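PDB 2W57: ferric uptake regulation protein from Vibrio cholerae, which probably represses iron-uptake genes as a dimeric, metal-dependent DNA-binding regulator that responds to the supply of iron. Local coordinates for residues D105-R110 and H125-Y130; H72-K77 and V92-G97. One frame throughout, in Å; residues are numbered along the deposited sequence.

Two contacts in one chain illustrate how a metal-dependent regulator joins its elements by different chemistry. Both reach the same mixed sheet, in which strands 121-132 and 89-93 are neighbours, and their centres lie 18 Å apart. Each has a buried apolar pair and a more open second pair. In contact 1 that pair is polar, partly exposed and tied by zinc; in contact 2 it is an exposed carboxylate beside leucine methyls. Contact 1 sets a helix against a strand inside the dimerisation domain, whereas contact 2 brings a hairpin loop up to that domain. A probable hydrogen bond from Val92 N to Leu129 O joins the two, and both touch the second subunit.

Contact 1 (D105-R110 and H125-Y130); sequences DVIEQR and HSLYLY. With ZN (zinc ion), chain C.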
# COMPACT_ATOMS: atom_id res chain seq x y z
N ASP A 105 0.41 22.05 -3.49
CA ASP A 105 1.24 22.84 -2.56
C ASP A 105 0.65 22.94 -1.16
O ASP A 105 1.38 22.89 -0.16
CB ASP A 105 1.42 24.26 -3.10
CG ASP A 105 1.97 24.28 -4.50
OD1 ASP A 105 3.05 23.68 -4.72
OD2 ASP A 105 1.33 24.90 -5.39
N VAL A 106 -0.67 23.09 -1.09
CA VAL A 106 -1.34 23.29 0.19
C VAL A 106 -1.25 22.00 1.02
O VAL A 106 -0.86 22.04 2.20
CB VAL A 106 -2.82 23.76 0.00
CG1 VAL A 106 -3.51 23.88 1.34
CG2 VAL A 106 -2.88 25.10 -0.76
N ILE A 107 -1.58 20.87 0.39
CA ILE A 107 -1.41 19.57 1.02
C ILE A 107 0.04 19.35 1.43
O ILE A 107 0.31 19.02 2.58
CB ILE A 107 -1.91 18.42 0.12
CG1 ILE A 107 -3.43 18.51 -0.06
CG2 ILE A 107 -1.51 17.05 0.71
CD1 ILE A 107 -3.97 17.63 -1.14
N GLU A 108 0.98 19.57 0.51
CA GLU A 108 2.39 19.41 0.85
C GLU A 108 2.74 20.20 2.11
O GLU A 108 3.35 19.65 3.02
CB GLU A 108 3.32 19.79 -0.31
CG GLU A 108 3.29 18.86 -1.54
CD GLU A 108 3.34 17.36 -1.20
OE1 GLU A 108 4.04 16.96 -0.24
OE2 GLU A 108 2.67 16.58 -1.90
N GLN A 109 2.31 21.47 2.18
CA GLN A 109 2.57 22.33 3.35
C GLN A 109 1.89 21.84 4.63
O GLN A 109 2.51 21.84 5.70
CB GLN A 109 2.18 23.78 3.05
CG GLN A 109 2.35 24.78 4.23
CD GLN A 109 3.79 24.85 4.79
OE1 GLN A 109 4.76 24.44 4.14
NE2 GLN A 109 3.91 25.37 6.01
N ARG A 110 0.64 21.42 4.52
CA ARG A 110 -0.13 20.97 5.68
C ARG A 110 0.52 19.78 6.39
O ARG A 110 0.57 19.75 7.62
CB ARG A 110 -1.56 20.64 5.29
CG ARG A 110 -2.39 21.86 4.88
CD ARG A 110 -2.46 22.93 5.98
NE ARG A 110 -3.05 22.43 7.21
CZ ARG A 110 -2.52 22.58 8.43
NH1 ARG A 110 -1.37 23.25 8.60
NH2 ARG A 110 -3.14 22.08 9.48
N HIS A 125 6.28 10.68 2.87
CA HIS A 125 4.84 10.42 2.97
C HIS A 125 4.34 9.63 1.77
O HIS A 125 5.05 9.45 0.79
CB HIS A 125 4.08 11.74 3.14
CG HIS A 125 4.03 12.59 1.90
ND1 HIS A 125 5.05 13.46 1.56
CD2 HIS A 125 3.09 12.72 0.94
CE1 HIS A 125 4.74 14.08 0.43
NE2 HIS A 125 3.55 13.65 0.04
N SER A 126 3.11 9.14 1.84
CA SER A 126 2.45 8.61 0.65
C SER A 126 0.97 8.92 0.72
O SER A 126 0.37 8.78 1.78
CB SER A 126 2.71 7.11 0.46
OG SER A 126 2.23 6.35 1.56
N LEU A 127 0.41 9.35 -0.40
CA LEU A 127 -1.01 9.75 -0.45
C LEU A 127 -1.70 9.16 -1.67
O LEU A 127 -1.24 9.35 -2.80
CB LEU A 127 -1.15 11.28 -0.42
CG LEU A 127 -2.46 11.98 -0.76
CD1 LEU A 127 -3.55 11.66 0.24
CD2 LEU A 127 -2.26 13.48 -0.86
N TYR A 128 -2.80 8.44 -1.42
CA TYR A 128 -3.57 7.77 -2.46
C TYR A 128 -5.04 8.15 -2.33
O TYR A 128 -5.66 7.90 -1.30
CB TYR A 128 -3.42 6.25 -2.38
CG TYR A 128 -2.01 5.78 -2.57
CD1 TYR A 128 -1.44 5.71 -3.83
CD2 TYR A 128 -1.22 5.43 -1.48
CE1 TYR A 128 -0.12 5.30 -4.01
CE2 TYR A 128 0.10 5.02 -1.64
CZ TYR A 128 0.64 4.96 -2.90
OH TYR A 128 1.95 4.55 -3.06
N LEU A 129 -5.59 8.75 -3.38
CA LEU A 129 -7.00 9.07 -3.40
C LEU A 129 -7.68 8.08 -4.33
O LEU A 129 -7.23 7.87 -5.45
CB LEU A 129 -7.22 10.51 -3.89
CG LEU A 129 -6.41 11.60 -3.18
CD1 LEU A 129 -6.68 12.98 -3.78
CD2 LEU A 129 -6.69 11.61 -1.68
N TYR A 130 -8.75 7.45 -3.87
CA TYR A 130 -9.47 6.50 -4.72
C TYR A 130 -10.89 6.99 -5.00
O TYR A 130 -11.55 7.49 -4.10
CB TYR A 130 -9.49 5.11 -4.10
CG TYR A 130 -8.14 4.56 -3.67
CD1 TYR A 130 -7.38 3.79 -4.54
CD2 TYR A 130 -7.65 4.77 -2.38
CE1 TYR A 130 -6.15 3.26 -4.16
CE2 TYR A 130 -6.42 4.25 -1.99
CZ TYR A 130 -5.68 3.49 -2.89
OH TYR A 130 -4.46 2.96 -2.54
ZN ZN C . 2.79 14.49 -1.85
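The Glu108 carboxylate and the His125 imidazole are two flat groups turned 41° from each other, and a zinc ion bridges them. OE1 of Glu108 approaches the ring obliquely and comes 3.0 Å from His125 CE1. It lies 3.4 Å from His125 NE2, yet no hydrogen bond joins them, because that nitrogen is spent on the metal. The zinc takes His125 NE2 at 2.2 Å and Glu108 OE2 at 2.1 Å. OE1 of Glu108 is held back at 3.2 Å from the zinc, and the carboxylate therefore binds through one oxygen. The ring of His87 meets that of His125 with its plane tilted by about 55°, and His87 and Asp89 supply the other two ligands. Torsions explain the reach: the Glu108 chain bends at chi2 (-46°), swinging its carboxylate off the helix, while the His125 ring sits between the backbone N and the carbonyl carbon. The metal probably draws charge from both ligands and fixes how each is turned.

Beside this polar grip, one residue back along the helix and two on along the strand, the contact becomes apolar. Ile107 sends its CG2 branch from the helix to meet Leu127 CD2 at 4.0 Å, the two side chains crossing at about a right angle. Phe102 also touches Leu127, and Ile114 of the second subunit packs on Ile107. Residues 125-130 pair antiparallel with a strand of that subunit, which carries the sheet across the interface. Helix 105-117 is thus fastened to its strand by a metal and, beside it, an isoleucine-leucine contact; the metal centre is the four-ligand His, Asp, Glu, His zinc site of the Fur dimerisation domain.

Contact 2 (H72-K77 and V92-G97); sequences HFEGGK and VCLDCG
Phe73 meets Val92 across this contact, and its side chain can be followed outward from a CB directed toward residues 92-97. From CG the ring divides. Along one side, CD2 of Phe73 lies 4.0 Å from Val92 CG1; CE2 of Phe73 then reaches Val92 CG2 at 3.5 Å, and CZ, at the tip, stays near the same methyl. The valine thus offers both branches to a single flank of the ring, CG1 nearer its base and CG2 nearer its end, in an oblique approach. Val92 can do this with CG1 anti to the backbone N (chi1 -178°) and CG2 beside it. On the other flank, CE1 of Phe73 packs against CE1 of Tyr128, whose ring is inclined by about 65°, and Tyr130 and Val79 touch the phenylalanine as well.

Farther out, Glu74 reaches toward Leu94 with an extended chain, and only its OE1 comes close, 3.9 Å from Leu94 CD2; the two side chains lie roughly perpendicular. Asn124 and Thr123 of the second subunit pack on Glu74 and Leu94 respectively.

The loop itself joins strands 68-72 and 78-82, the wing of the winged-helix DNA-binding domain. It is closed by a hydrogen bond from Phe73 N to Lys77 O, while Gly75 and Gly76 make the turn with positive phi. On the other side, Cys93 is tied to Cys133 by a disulfide. Nearby, Tyr128 OH hydrogen-bonds His71 ND1, but here a carboxylate merely rests by leucine methyls, so between these two segments the fit probably depends on shape rather than directional bonds.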
# COMPACT_ATOMS: atom_id res chain seq x y z
N HIS A 72 1.80 0.13 -3.29
CA HIS A 72 0.76 -0.83 -2.90
C HIS A 72 -0.60 -0.14 -2.81
O HIS A 72 -0.84 0.66 -1.91
CB HIS A 72 1.09 -1.44 -1.55
CG HIS A 72 2.36 -2.22 -1.54
ND1 HIS A 72 2.39 -3.60 -1.70
CD2 HIS A 72 3.65 -1.84 -1.38
CE1 HIS A 72 3.64 -4.02 -1.63
NE2 HIS A 72 4.42 -2.97 -1.45
N PHE A 73 -1.49 -0.43 -3.76
CA PHE A 73 -2.79 0.24 -3.82
C PHE A 73 -3.79 -0.37 -2.86
O PHE A 73 -3.44 -1.25 -2.07
CB PHE A 73 -3.34 0.21 -5.24
CG PHE A 73 -2.87 1.34 -6.09
CD1 PHE A 73 -1.87 2.20 -5.64
CD2 PHE A 73 -3.40 1.53 -7.37
CE1 PHE A 73 -1.42 3.25 -6.43
CE2 PHE A 73 -2.95 2.57 -8.17
CZ PHE A 73 -1.96 3.44 -7.70
N GLU A 74 -5.04 0.11 -2.93
CA GLU A 74 -6.09 -0.33 -2.02
C GLU A 74 -6.31 -1.82 -2.12
O GLU A 74 -6.66 -2.36 -3.18
CB GLU A 74 -7.41 0.42 -2.27
CG GLU A 74 -8.38 0.40 -1.07
CD GLU A 74 -9.76 1.00 -1.40
OE1 GLU A 74 -9.88 1.70 -2.46
OE2 GLU A 74 -10.71 0.77 -0.61
N GLY A 75 -6.08 -2.48 -0.99
CA GLY A 75 -6.22 -3.93 -0.85
C GLY A 75 -5.84 -4.80 -2.04
O GLY A 75 -6.71 -5.26 -2.77
N GLY A 76 -4.54 -5.02 -2.24
CA GLY A 76 -4.08 -6.06 -3.16
C GLY A 76 -3.09 -5.59 -4.19
O GLY A 76 -1.94 -6.00 -4.17
N LYS A 77 -3.54 -4.73 -5.09
CA LYS A 77 -2.77 -4.30 -6.25
C LYS A 77 -1.45 -3.58 -5.92
O LYS A 77 -1.45 -2.57 -5.20
CB LYS A 77 -3.65 -3.40 -7.11
CG LYS A 77 -3.22 -3.24 -8.56
CD LYS A 77 -4.27 -2.41 -9.27
CE LYS A 77 -4.21 -2.60 -10.77
NZ LYS A 77 -5.29 -1.81 -11.42
N VAL A 92 -6.66 7.61 -8.00
CA VAL A 92 -6.87 6.35 -8.67
C VAL A 92 -8.35 6.14 -8.94
O VAL A 92 -9.17 6.27 -8.02
CB VAL A 92 -6.31 5.20 -7.81
CG1 VAL A 92 -6.46 3.86 -8.48
CG2 VAL A 92 -4.85 5.47 -7.48
N CYS A 93 -8.69 5.84 -10.20
CA CYS A 93 -10.06 5.48 -10.57
C CYS A 93 -10.25 4.01 -10.27
O CYS A 93 -9.43 3.18 -10.67
CB CYS A 93 -10.36 5.70 -12.06
SG CYS A 93 -10.19 7.39 -12.68
N LEU A 94 -11.34 3.71 -9.57
CA LEU A 94 -11.65 2.35 -9.14
C LEU A 94 -12.33 1.50 -10.23
O LEU A 94 -12.73 0.36 -9.98
CB LEU A 94 -12.49 2.39 -7.86
CG LEU A 94 -11.76 2.80 -6.56
CD1 LEU A 94 -12.69 2.70 -5.35
CD2 LEU A 94 -10.47 1.99 -6.34
N ASP A 95 -12.43 2.05 -11.44
CA ASP A 95 -13.22 1.42 -12.50
C ASP A 95 -12.60 1.50 -13.89
O ASP A 95 -12.96 0.70 -14.77
CB ASP A 95 -14.66 1.96 -12.51
CG ASP A 95 -14.73 3.49 -12.34
OD1 ASP A 95 -13.77 4.10 -11.81
OD2 ASP A 95 -15.77 4.08 -12.74
N CYS A 96 -11.68 2.44 -14.09
CA CYS A 96 -11.09 2.66 -15.41
C CYS A 96 -9.64 2.24 -15.49
O CYS A 96 -9.04 2.30 -16.57
CB CYS A 96 -11.23 4.13 -15.80
SG CYS A 96 -12.91 4.72 -15.55
N GLY A 97 -9.08 1.81 -14.37
CA GLY A 97 -7.64 1.51 -14.28
C GLY A 97 -6.79 2.72 -14.67
O GLY A 97 -5.77 2.58 -15.36